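Local atomic coordinates of ABC transporter, substrate binding protein (Aeropyrum pernix, PDB entry 3EAF), a protein that probably binds a substrate outside the membrane and hands it to an ABC transporter for uptake, and also binds a magnesium ion. Residues I103-S108 with N231-D236; T14-D19 with P180-E185; S137-G142 with D225-T230; A161-A166 with V174-L179. All coordinates share one frame; numbering follows the deposited sequence.

Interaction 1 of 4, residues I103-S108 with N231-D236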
loop_
_atom_site.group_PDB
_atom_site.type_symbol
_atom_site.label_atom_id
_atom_site.label_comp_id
_atom_site.label_asym_id
_atom_site.label_seq_id
_atom_site.Cartn_x
_atom_site.Cartn_y
_atom_site.Cartn_z
ATOM N N ILE A 103 7.971 -7.522 -4.814
ATOM C CA ILE A 103 6.766 -7.280 -4.033
ATOM C C ILE A 103 6.876 -5.917 -3.362
ATOM O O ILE A 103 7.742 -5.696 -2.502
ATOM C CB ILE A 103 6.516 -8.386 -2.976
ATOM C CG1 ILE A 103 6.463 -9.767 -3.650
ATOM C CG2 ILE A 103 5.216 -8.093 -2.203
ATOM C CD1 ILE A 103 6.540 -10.965 -2.697
ATOM N N SER A 104 5.983 -5.007 -3.748
ATOM C CA SER A 104 6.147 -3.601 -3.413
ATOM C C SER A 104 5.076 -3.050 -2.498
ATOM O O SER A 104 3.929 -3.501 -2.505
ATOM C CB SER A 104 6.212 -2.763 -4.694
ATOM O OG SER A 104 5.066 -2.972 -5.506
ATOM N N ALA A 105 5.478 -2.067 -1.703
ATOM C CA ALA A 105 4.553 -1.195 -1.010
ATOM C C ALA A 105 3.746 -0.347 -1.996
ATOM O O ALA A 105 2.603 0.002 -1.716
ATOM C CB ALA A 105 5.294 -0.314 -0.055
ATOM N N SER A 106 4.336 -0.013 -3.140
ATOM C CA SER A 106 3.579 0.635 -4.212
ATOM C C SER A 106 2.503 -0.311 -4.718
ATOM O O SER A 106 2.792 -1.461 -5.052
ATOM C CB SER A 106 4.477 1.014 -5.385
ATOM O OG SER A 106 3.673 1.436 -6.480
ATOM N N TYR A 107 1.263 0.175 -4.758
ATOM C CA TYR A 107 0.167 -0.592 -5.340
ATOM C C TYR A 107 -0.285 0.001 -6.686
ATOM O O TYR A 107 -1.466 -0.041 -7.024
ATOM C CB TYR A 107 -1.004 -0.718 -4.355
ATOM C CG TYR A 107 -0.607 -1.107 -2.938
ATOM C CD1 TYR A 107 0.194 -2.229 -2.688
ATOM C CD2 TYR A 107 -1.046 -0.358 -1.851
ATOM C CE1 TYR A 107 0.552 -2.585 -1.379
ATOM C CE2 TYR A 107 -0.705 -0.698 -0.551
ATOM C CZ TYR A 107 0.091 -1.805 -0.320
ATOM O OH TYR A 107 0.426 -2.119 0.973
ATOM N N SER A 108 0.661 0.537 -7.459
ATOM C CA SER A 108 0.357 1.121 -8.777
ATOM C C SER A 108 -0.264 0.139 -9.767
ATOM O O SER A 108 0.255 -0.966 -9.966
ATOM C CB SER A 108 1.621 1.715 -9.419
ATOM O OG SER A 108 1.370 2.081 -10.772
ATOM N N ASN A 231 -6.096 7.898 0.400
ATOM C CA ASN A 231 -5.494 6.635 0.040
ATOM C C ASN A 231 -4.925 5.944 1.277
ATOM O O ASN A 231 -4.797 6.569 2.333
ATOM C CB ASN A 231 -4.414 6.847 -1.012
ATOM C CG ASN A 231 -3.169 7.485 -0.451
ATOM O OD1 ASN A 231 -2.169 6.811 -0.278
ATOM N ND2 ASN A 231 -3.217 8.798 -0.177
ATOM N N VAL A 232 -4.590 4.664 1.128
ATOM C CA VAL A 232 -4.106 3.817 2.231
ATOM C C VAL A 232 -2.921 4.400 3.035
ATOM O O VAL A 232 -2.869 4.249 4.259
ATOM C CB VAL A 232 -3.819 2.346 1.756
ATOM C CG1 VAL A 232 -2.788 2.308 0.614
ATOM C CG2 VAL A 232 -3.387 1.455 2.932
ATOM N N TRP A 233 -1.989 5.066 2.348
ATOM C CA TRP A 233 -0.800 5.629 3.002
ATOM C C TRP A 233 -1.054 6.986 3.669
ATOM O O TRP A 233 -0.139 7.567 4.251
ATOM C CB TRP A 233 0.382 5.723 2.020
ATOM C CG TRP A 233 0.783 4.406 1.403
ATOM C CD1 TRP A 233 0.554 4.003 0.119
ATOM C CD2 TRP A 233 1.471 3.318 2.043
ATOM N NE1 TRP A 233 1.059 2.741 -0.086
ATOM C CE2 TRP A 233 1.629 2.298 1.079
ATOM C CE3 TRP A 233 1.985 3.114 3.331
ATOM C CZ2 TRP A 233 2.265 1.085 1.366
ATOM C CZ3 TRP A 233 2.624 1.909 3.613
ATOM C CH2 TRP A 233 2.757 0.912 2.634
ATOM N N GLY A 234 -2.293 7.478 3.601
ATOM C CA GLY A 234 -2.625 8.829 4.083
ATOM C C GLY A 234 -3.372 8.880 5.402
ATOM O O GLY A 234 -3.682 9.963 5.910
ATOM N N PHE A 235 -3.641 7.698 5.962
ATOM C CA PHE A 235 -4.526 7.544 7.112
ATOM C C PHE A 235 -4.138 6.286 7.878
ATOM O O PHE A 235 -3.946 5.226 7.272
ATOM C CB PHE A 235 -5.968 7.414 6.624
ATOM C CG PHE A 235 -7.017 7.522 7.716
ATOM C CD1 PHE A 235 -7.611 8.745 8.001
ATOM C CD2 PHE A 235 -7.443 6.386 8.418
ATOM C CE1 PHE A 235 -8.597 8.850 8.987
ATOM C CE2 PHE A 235 -8.423 6.481 9.408
ATOM C CZ PHE A 235 -9.001 7.721 9.687
ATOM N N ASP A 236 -3.982 6.417 9.191
ATOM C CA ASP A 236 -3.777 5.260 10.080
ATOM C C ASP A 236 -4.098 5.641 11.526
ATOM O O ASP A 236 -4.785 6.644 11.764
ATOM C CB ASP A 236 -2.365 4.620 9.926
ATOM C CG ASP A 236 -1.215 5.575 10.270
ATOM O OD1 ASP A 236 -1.245 6.216 11.345
ATOM O OD2 ASP A 236 -0.253 5.672 9.465
#
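The cleft between the two lobes is bridged here by Trp233 reaching over to Ala105 and Tyr107, with a bound glycerol close to the indole. Trp233 CG stands anti to its carbonyl carbon (chi1 -58°), which directs the indole toward Ala105. Trp233 CZ2 lies 3.3 Å from Ala105 O, which meets the indole at its edge, near the plane. Ala105 CB is 3.6 Å from Trp233 CZ2. The Tyr107 ring and the five-membered ring of Trp233 are nearly parallel, at 16°, but slid apart, so they barely overlap. Val232 CG1 comes to the tyrosine edge in plane, 3.8 Å from Tyr107 CE2. Ala105 O sits over the centre of the Tyr107 ring, 3.2 Å above it. Tyr107 OH is hydrogen-bonded to Gln292 of helix 288-304. The two loops follow strands 101-104 and 227-230, one from each alpha/beta lobe of this periplasmic binding protein fold. An alanine at Trp233 is likely to leave Ala105 CB and one side of Tyr107 without the indole they pack on, and to open a gap between the two loops. An Asx turn fixes the loop, with Trp233 N bonded to Asn231 OD1 at 3.2 Å from above the amide plane.

Interaction 2 of 4, residues T14-D19 with P180-E185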
loop_
_atom_site.group_PDB
_atom_site.type_symbol
_atom_site.label_atom_id
_atom_site.label_comp_id
_atom_site.label_asym_id
_atom_site.label_seq_id
_atom_site.Cartn_x
_atom_site.Cartn_y
_atom_site.Cartn_z
ATOM N N THR A 14 14.074 7.361 6.246
ATOM C CA THR A 14 14.572 8.699 6.574
ATOM C C THR A 14 14.081 9.791 5.621
ATOM O O THR A 14 14.307 10.978 5.872
ATOM C CB THR A 14 16.124 8.729 6.602
ATOM O OG1 THR A 14 16.643 8.152 5.393
ATOM C CG2 THR A 14 16.661 7.967 7.821
ATOM N N GLY A 15 13.424 9.390 4.535
ATOM C CA GLY A 15 12.961 10.332 3.508
ATOM C C GLY A 15 11.529 10.828 3.661
ATOM O O GLY A 15 10.929 10.699 4.734
ATOM N N PRO A 16 10.963 11.398 2.579
ATOM C CA PRO A 16 9.664 12.081 2.637
ATOM C C PRO A 16 8.458 11.149 2.821
ATOM O O PRO A 16 7.349 11.631 3.083
ATOM C CB PRO A 16 9.588 12.790 1.286
ATOM C CG PRO A 16 10.402 11.926 0.379
ATOM C CD PRO A 16 11.542 11.442 1.223
ATOM N N THR A 17 8.667 9.839 2.674
ATOM C CA THR A 17 7.600 8.873 2.928
ATOM C C THR A 17 7.945 7.971 4.123
ATOM O O THR A 17 7.338 6.913 4.303
ATOM C CB THR A 17 7.239 8.023 1.676
ATOM O OG1 THR A 17 8.331 7.160 1.331
ATOM C CG2 THR A 17 6.848 8.908 0.472
ATOM N N SER A 18 8.900 8.406 4.949
ATOM C CA SER A 18 9.264 7.653 6.154
ATOM C C SER A 18 8.198 7.741 7.255
ATOM O O SER A 18 8.201 6.933 8.183
ATOM C CB SER A 18 10.650 8.046 6.681
ATOM O OG SER A 18 10.743 9.434 6.949
ATOM N N ASP A 19 7.288 8.714 7.144
ATOM C CA ASP A 19 6.104 8.774 8.011
ATOM C C ASP A 19 5.356 7.425 8.032
ATOM O O ASP A 19 4.872 6.989 9.082
ATOM C CB ASP A 19 5.164 9.944 7.633
ATOM C CG ASP A 19 4.742 9.952 6.149
ATOM O OD1 ASP A 19 5.133 9.055 5.368
ATOM O OD2 ASP A 19 4.010 10.891 5.757
ATOM N N PRO A 180 1.806 19.480 -2.116
ATOM C CA PRO A 180 3.113 18.830 -2.160
ATOM C C PRO A 180 3.196 17.620 -1.232
ATOM O O PRO A 180 2.568 17.607 -0.170
ATOM C CB PRO A 180 4.068 19.931 -1.683
ATOM C CG PRO A 180 3.340 21.214 -1.985
ATOM C CD PRO A 180 1.914 20.875 -1.653
ATOM N N LEU A 181 3.969 16.614 -1.637
ATOM C CA LEU A 181 4.259 15.470 -0.764
ATOM C C LEU A 181 4.911 15.926 0.545
ATOM O O LEU A 181 4.660 15.349 1.613
ATOM C CB LEU A 181 5.160 14.461 -1.487
ATOM C CG LEU A 181 5.523 13.141 -0.786
ATOM C CD1 LEU A 181 4.332 12.168 -0.772
ATOM C CD2 LEU A 181 6.743 12.504 -1.456
ATOM N N ARG A 182 5.737 16.966 0.457
ATOM C CA ARG A 182 6.417 17.538 1.620
ATOM C C ARG A 182 5.717 18.818 2.089
ATOM O O ARG A 182 6.365 19.752 2.561
ATOM C CB ARG A 182 7.881 17.843 1.292
ATOM C CG ARG A 182 8.719 16.655 0.852
ATOM C CD ARG A 182 9.935 17.143 0.061
ATOM N NE ARG A 182 10.699 16.044 -0.533
ATOM C CZ ARG A 182 10.427 15.471 -1.704
ATOM N NH1 ARG A 182 9.393 15.870 -2.436
ATOM N NH2 ARG A 182 11.191 14.482 -2.143
ATOM N N ALA A 183 4.392 18.839 1.968
ATOM C CA ALA A 183 3.576 19.999 2.312
ATOM C C ALA A 183 3.869 20.579 3.693
ATOM O O ALA A 183 3.968 19.848 4.676
ATOM C CB ALA A 183 2.094 19.639 2.213
ATOM N N THR A 184 3.996 21.900 3.750
ATOM C CA THR A 184 4.006 22.625 5.017
ATOM C C THR A 184 2.561 22.876 5.451
ATOM O O THR A 184 1.624 22.649 4.676
ATOM C CB THR A 184 4.716 23.986 4.879
ATOM O OG1 THR A 184 3.992 24.809 3.956
ATOM C CG2 THR A 184 6.155 23.813 4.376
ATOM N N GLU A 185 2.385 23.354 6.681
ATOM C CA GLU A 185 1.080 23.797 7.170
ATOM C C GLU A 185 0.480 24.879 6.253
ATOM O O GLU A 185 -0.721 24.859 5.944
ATOM C CB GLU A 185 1.221 24.313 8.604
ATOM C CG GLU A 185 -0.090 24.699 9.270
ATOM C CD GLU A 185 0.117 25.284 10.654
ATOM O OE1 GLU A 185 0.848 26.287 10.779
ATOM O OE2 GLU A 185 -0.461 24.740 11.618
HETATM O O HOH W 1 7.083 14.448 3.146
#
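A water oxygen is held between Pro16 O and Leu181 O and donates to both carbonyls. It lies 2.8 Å from Pro16 O and 3.0 Å from Leu181 O. This is a polar link between a loop of one lobe and a loop of the other. The two loops come from the N-terminal side of helix 18-38 and from the connection between strand 171-178 and helix 185-196. Both are built on type I beta turns, Gly15 to Ser18 and Pro180 to Ala183. The first turn is doubly fastened, since Gly15 O accepts from Ser18 N and from Ser18 OG. The Ser18 OG bond to Gly15 O is 2.6 Å and lies in the carbonyl plane.

Around the water the contact is made by carbon atoms and one guanidinium face, with no direct polar bond. Leu181 CD2 reaches Pro16 CB at 4.0 Å and Thr17 CG2 at 4.1 Å. The leucine extends toward the proline because its CG is anti to the backbone N (chi1 -176°). Arg182 runs alongside Pro16, pointing the same way. Its guanidinium lays one face over Pro16 CB, and its NH2 is 3.7 Å from Pro16 CG. The hydroxyl of Thr17 faces other partners, Asp12 and Trp83, while its methyl group serves the contact.

No direct hydrogen bond or salt bridge joins the two loops. Carbon contacts, a guanidinium face and a shared water carry the interface. Such a contact could probably part and re-form at modest cost, consistent with lobes that open and close around a substrate.

Interaction 3 of 4, residues S137-G142 with D225-T230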
loop_
_atom_site.group_PDB
_atom_site.type_symbol
_atom_site.label_atom_id
_atom_site.label_comp_id
_atom_site.label_asym_id
_atom_site.label_seq_id
_atom_site.Cartn_x
_atom_site.Cartn_y
_atom_site.Cartn_z
ATOM N N SER A 137 -22.346 6.298 -2.089
ATOM C CA SER A 137 -23.474 5.488 -1.637
ATOM C C SER A 137 -23.931 5.863 -0.231
ATOM O O SER A 137 -25.123 5.834 0.073
ATOM C CB SER A 137 -23.120 4.005 -1.697
ATOM O OG SER A 137 -22.897 3.614 -3.043
ATOM N N GLU A 138 -22.974 6.215 0.616
ATOM C CA GLU A 138 -23.256 6.548 2.001
ATOM C C GLU A 138 -23.782 7.977 2.157
ATOM O O GLU A 138 -24.685 8.223 2.957
ATOM C CB GLU A 138 -21.997 6.315 2.854
ATOM C CG GLU A 138 -22.175 6.508 4.360
ATOM C CD GLU A 138 -23.040 5.445 5.022
ATOM O OE1 GLU A 138 -23.280 4.367 4.427
ATOM O OE2 GLU A 138 -23.480 5.701 6.161
ATOM N N PHE A 139 -23.235 8.914 1.384
ATOM C CA PHE A 139 -23.526 10.335 1.596
ATOM C C PHE A 139 -24.185 11.033 0.407
ATOM O O PHE A 139 -24.596 12.196 0.512
ATOM C CB PHE A 139 -22.256 11.090 2.036
ATOM C CG PHE A 139 -21.634 10.549 3.294
ATOM C CD1 PHE A 139 -22.255 10.730 4.526
ATOM C CD2 PHE A 139 -20.427 9.855 3.244
ATOM C CE1 PHE A 139 -21.684 10.224 5.694
ATOM C CE2 PHE A 139 -19.846 9.348 4.396
ATOM C CZ PHE A 139 -20.473 9.534 5.628
ATOM N N GLY A 140 -24.276 10.324 -0.717
ATOM C CA GLY A 140 -24.953 10.837 -1.896
ATOM C C GLY A 140 -24.016 11.308 -2.992
ATOM O O GLY A 140 -22.795 11.420 -2.797
ATOM N N GLN A 141 -24.597 11.579 -4.154
ATOM C CA GLN A 141 -23.874 12.177 -5.260
ATOM C C GLN A 141 -23.461 13.596 -4.866
ATOM O O GLN A 141 -24.090 14.216 -4.005
ATOM C CB GLN A 141 -24.736 12.155 -6.527
ATOM C CG GLN A 141 -25.054 10.728 -6.973
ATOM C CD GLN A 141 -25.994 10.631 -8.163
ATOM O OE1 GLN A 141 -26.330 11.630 -8.810
ATOM N NE2 GLN A 141 -26.424 9.405 -8.460
ATOM N N GLY A 142 -22.378 14.091 -5.456
ATOM C CA GLY A 142 -21.867 15.404 -5.082
ATOM C C GLY A 142 -20.563 15.795 -5.738
ATOM O O GLY A 142 -20.080 15.121 -6.647
ATOM N N ASP A 225 -16.120 22.468 5.223
ATOM C CA ASP A 225 -16.767 21.328 5.869
ATOM C C ASP A 225 -17.145 20.235 4.876
ATOM O O ASP A 225 -18.328 19.901 4.684
ATOM C CB ASP A 225 -17.956 21.790 6.716
ATOM C CG ASP A 225 -17.517 22.586 7.930
ATOM O OD1 ASP A 225 -16.464 22.245 8.517
ATOM O OD2 ASP A 225 -18.210 23.554 8.299
ATOM N N ALA A 226 -16.112 19.696 4.240
ATOM C CA ALA A 226 -16.242 18.564 3.350
ATOM C C ALA A 226 -15.682 17.325 4.042
ATOM O O ALA A 226 -14.894 17.434 4.985
ATOM C CB ALA A 226 -15.489 18.832 2.063
ATOM N N PHE A 227 -16.091 16.154 3.571
ATOM C CA PHE A 227 -15.474 14.899 3.984
ATOM C C PHE A 227 -14.129 14.729 3.274
ATOM O O PHE A 227 -14.008 15.042 2.091
ATOM C CB PHE A 227 -16.369 13.710 3.634
ATOM C CG PHE A 227 -17.615 13.603 4.475
ATOM C CD1 PHE A 227 -17.538 13.537 5.859
ATOM C CD2 PHE A 227 -18.866 13.534 3.875
ATOM C CE1 PHE A 227 -18.685 13.423 6.636
ATOM C CE2 PHE A 227 -20.023 13.419 4.648
ATOM C CZ PHE A 227 -19.926 13.365 6.034
ATOM N N LEU A 228 -13.132 14.238 4.002
ATOM C CA LEU A 228 -11.843 13.869 3.418
ATOM C C LEU A 228 -11.712 12.350 3.304
ATOM O O LEU A 228 -11.938 11.622 4.275
ATOM C CB LEU A 228 -10.684 14.452 4.237
ATOM C CG LEU A 228 -9.231 14.077 3.898
ATOM C CD1 LEU A 228 -8.831 14.435 2.467
ATOM C CD2 LEU A 228 -8.287 14.753 4.875
ATOM N N LEU A 229 -11.370 11.880 2.106
ATOM C CA LEU A 229 -11.028 10.476 1.906
ATOM C C LEU A 229 -9.571 10.381 1.480
ATOM O O LEU A 229 -9.150 11.069 0.552
ATOM C CB LEU A 229 -11.927 9.832 0.844
ATOM C CG LEU A 229 -11.629 8.372 0.442
ATOM C CD1 LEU A 229 -12.057 7.350 1.513
ATOM C CD2 LEU A 229 -12.276 8.035 -0.901
ATOM N N THR A 230 -8.801 9.524 2.145
ATOM C CA THR A 230 -7.392 9.361 1.780
ATOM C C THR A 230 -7.103 7.973 1.258
ATOM O O THR A 230 -7.755 6.992 1.638
ATOM C CB THR A 230 -6.403 9.636 2.952
ATOM O OG1 THR A 230 -6.330 8.490 3.813
ATOM C CG2 THR A 230 -6.796 10.876 3.751
#
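Within one alpha/beta lobe of the periplasmic binding protein fold, Phe139 and Phe227 meet ring to ring at a slant. Phe139 is at the C-terminal end of helix 124-139. Phe227 is the first residue of strand 227-230, which runs between strands 202-205 and 251-255 in a mixed sheet. The helix packs against this sheet, with Leu229 resting on Leu132 and Leu135.

The aromatic contact carries the interaction. The ring centroids are 4.2 Å apart and the planes are inclined at 34°, so the pair is oblique. Phe227 CE2 sits over the centre of the Phe139 ring, 3.4 Å above its plane. The nearest atoms are Phe139 CD1 and Phe227 CE2, 3.5 Å apart. With CG anti to the carbonyl carbon (chi1 -58°), Phe139 turns its ring toward the strand. Tyr202 of the neighbouring strand touches both side chains.

Aliphatic packing holds the other side of Phe139. Glu138 CG lies over that opposite face, so the ring is sandwiched between a methylene and an aromatic carbon. A serine in place of Phe139 would probably leave the Phe227 face without its partner and open a gap at this edge of the lobe.

The backbone ends the helix directly after the aromatic residue. Gly140 has a positive phi and extended psi, and a side chain there would be jammed against the carbonyl oxygen of Phe139. The chain then enters strand 142-148. Over the same face of Phe139 as Phe227 CE2, Phe227 CZ lies 3.6 Å from Phe139 CE1.

Interaction 4 of 4, residues A161-A166 with V174-L179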
loop_
_atom_site.group_PDB
_atom_site.type_symbol
_atom_site.label_atom_id
_atom_site.label_comp_id
_atom_site.label_asym_id
_atom_site.label_seq_id
_atom_site.Cartn_x
_atom_site.Cartn_y
_atom_site.Cartn_z
ATOM N N ALA A 161 -7.788 7.503 -13.461
ATOM C CA ALA A 161 -8.872 6.535 -13.300
ATOM C C ALA A 161 -10.024 7.099 -12.470
ATOM O O ALA A 161 -11.191 6.808 -12.747
ATOM C CB ALA A 161 -8.351 5.227 -12.687
ATOM N N ILE A 162 -9.694 7.901 -11.458
ATOM C CA ILE A 162 -10.708 8.608 -10.681
ATOM C C ILE A 162 -11.541 9.534 -11.574
ATOM O O ILE A 162 -12.769 9.526 -11.492
ATOM C CB ILE A 162 -10.102 9.412 -9.510
ATOM C CG1 ILE A 162 -9.592 8.472 -8.408
ATOM C CG2 ILE A 162 -11.145 10.362 -8.918
ATOM C CD1 ILE A 162 -8.693 9.168 -7.391
ATOM N N LYS A 163 -10.875 10.321 -12.420
ATOM C CA LYS A 163 -11.571 11.240 -13.334
ATOM C C LYS A 163 -12.474 10.507 -14.328
ATOM O O LYS A 163 -13.587 10.959 -14.612
ATOM C CB LYS A 163 -10.581 12.154 -14.068
ATOM C CG LYS A 163 -9.956 13.235 -13.186
ATOM C CD LYS A 163 -8.829 13.961 -13.909
ATOM C CE LYS A 163 -8.115 14.915 -12.978
ATOM N NZ LYS A 163 -7.233 15.881 -13.691
ATOM N N LYS A 164 -12.005 9.371 -14.837
ATOM C CA LYS A 164 -12.777 8.586 -15.802
ATOM C C LYS A 164 -13.987 7.913 -15.153
ATOM O O LYS A 164 -15.082 7.928 -15.719
ATOM C CB LYS A 164 -11.885 7.556 -16.510
ATOM C CG LYS A 164 -12.561 6.807 -17.665
ATOM C CD LYS A 164 -11.523 6.114 -18.548
ATOM C CE LYS A 164 -12.176 5.245 -19.629
ATOM N NZ LYS A 164 -13.161 6.003 -20.440
ATOM N N ALA A 165 -13.784 7.347 -13.964
ATOM C CA ALA A 165 -14.834 6.624 -13.242
ATOM C C ALA A 165 -15.837 7.544 -12.553
ATOM O O ALA A 165 -16.985 7.152 -12.334
ATOM C CB ALA A 165 -14.214 5.684 -12.216
ATOM N N ALA A 166 -15.400 8.755 -12.209
ATOM C CA ALA A 166 -16.186 9.665 -11.372
ATOM C C ALA A 166 -17.643 9.905 -11.828
ATOM O O ALA A 166 -18.553 9.791 -11.006
ATOM C CB ALA A 166 -15.446 11.001 -11.151
ATOM N N VAL A 174 -14.499 18.729 -9.397
ATOM C CA VAL A 174 -14.545 20.197 -9.490
ATOM C C VAL A 174 -13.181 20.856 -9.700
ATOM O O VAL A 174 -13.107 22.040 -10.031
ATOM C CB VAL A 174 -15.247 20.859 -8.261
ATOM C CG1 VAL A 174 -16.724 20.508 -8.233
ATOM C CG2 VAL A 174 -14.551 20.487 -6.939
ATOM N N GLY A 175 -12.109 20.092 -9.507
ATOM C CA GLY A 175 -10.762 20.617 -9.685
ATOM C C GLY A 175 -9.685 19.700 -9.148
ATOM O O GLY A 175 -9.976 18.765 -8.397
ATOM N N ASP A 176 -8.451 19.970 -9.573
ATOM C CA ASP A 176 -7.237 19.347 -9.051
ATOM C C ASP A 176 -6.484 20.408 -8.265
ATOM O O ASP A 176 -6.412 21.556 -8.694
ATOM C CB ASP A 176 -6.327 18.874 -10.189
ATOM C CG ASP A 176 -6.875 17.678 -10.933
ATOM O OD1 ASP A 176 -8.070 17.356 -10.786
ATOM O OD2 ASP A 176 -6.097 17.053 -11.681
ATOM N N TYR A 177 -5.906 20.018 -7.133
ATOM C CA TYR A 177 -5.206 20.954 -6.249
ATOM C C TYR A 177 -3.847 20.377 -5.877
ATOM O O TYR A 177 -3.749 19.232 -5.426
ATOM C CB TYR A 177 -6.071 21.282 -5.013
ATOM C CG TYR A 177 -7.421 21.844 -5.418
ATOM C CD1 TYR A 177 -7.618 23.217 -5.538
ATOM C CD2 TYR A 177 -8.477 20.997 -5.758
ATOM C CE1 TYR A 177 -8.847 23.733 -5.945
ATOM C CE2 TYR A 177 -9.696 21.503 -6.172
ATOM C CZ TYR A 177 -9.878 22.870 -6.264
ATOM O OH TYR A 177 -11.100 23.371 -6.674
ATOM N N ASP A 178 -2.807 21.181 -6.080
ATOM C CA ASP A 178 -1.422 20.726 -5.999
ATOM C C ASP A 178 -0.898 20.770 -4.562
ATOM O O ASP A 178 -0.296 21.760 -4.134
ATOM C CB ASP A 178 -0.540 21.562 -6.944
ATOM C CG ASP A 178 0.773 20.873 -7.301
ATOM O OD1 ASP A 178 1.207 19.948 -6.579
ATOM O OD2 ASP A 178 1.383 21.268 -8.322
ATOM N N LEU A 179 -1.136 19.690 -3.823
ATOM C CA LEU A 179 -0.623 19.571 -2.464
ATOM C C LEU A 179 0.702 18.810 -2.494
ATOM O O LEU A 179 0.727 17.636 -2.872
ATOM C CB LEU A 179 -1.632 18.862 -1.554
ATOM C CG LEU A 179 -1.206 18.666 -0.094
ATOM C CD1 LEU A 179 -1.280 19.970 0.689
ATOM C CD2 LEU A 179 -2.068 17.587 0.555
#
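The carboxylate of Asp176 is the flat group here, and Lys163 NZ meets it neither at a face nor quite in its plane. The ammonium approaches Asp176 OD2 on the syn side, 26° out of the carboxylate plane. The distance from Lys163 NZ to Asp176 OD2 is 2.6 Å, a short salt bridge. The pair lies in a beta-alpha-beta crossover: strand 142-148 leads through helix 159-165 to the parallel strand 171-178, at the outer edge of the sheet. The bridge therefore links the crossover helix to the edge strand it precedes.

The two side chains come from opposite directions. Lys163 starts with CG anti to its carbonyl carbon (chi1 -72°), and its extended chain carries the ammonium across from the helix to the strand. Asp176 OD2 has a second partner, the hydroxyl of Tyr148 on the neighbouring strand. Two groups thus grip one oxygen, and this would be expected to favour the charged carboxylate. Lys163 is on the protein surface, and the bridge is probably partly screened by solvent. The lysine chain also touches the other oxygen, with Lys163 CE 3.3 Å from Asp176 OD1.

From the N terminus, residues 14-19 wait until 180-185 for their partner, and interaction 2 closes that long loop between the lobes. Residues 103-108 begin interaction 1, which closes only at 231-236, so interactions 1 and 2 cross. Both span the cleft. Interaction 3 runs from 137-142 to 225-230, nests inside interaction 1 and crosses interaction 2. Interaction 4, between 161-166 and 174-179, closes the shortest loop and nests inside the other three. Interactions 3 and 4 reach the same sheet of one lobe. Segment 174-179 leads straight into 180-185, and 225-230 into 231-236, so chain from that sheet leads directly into both cleft contacts.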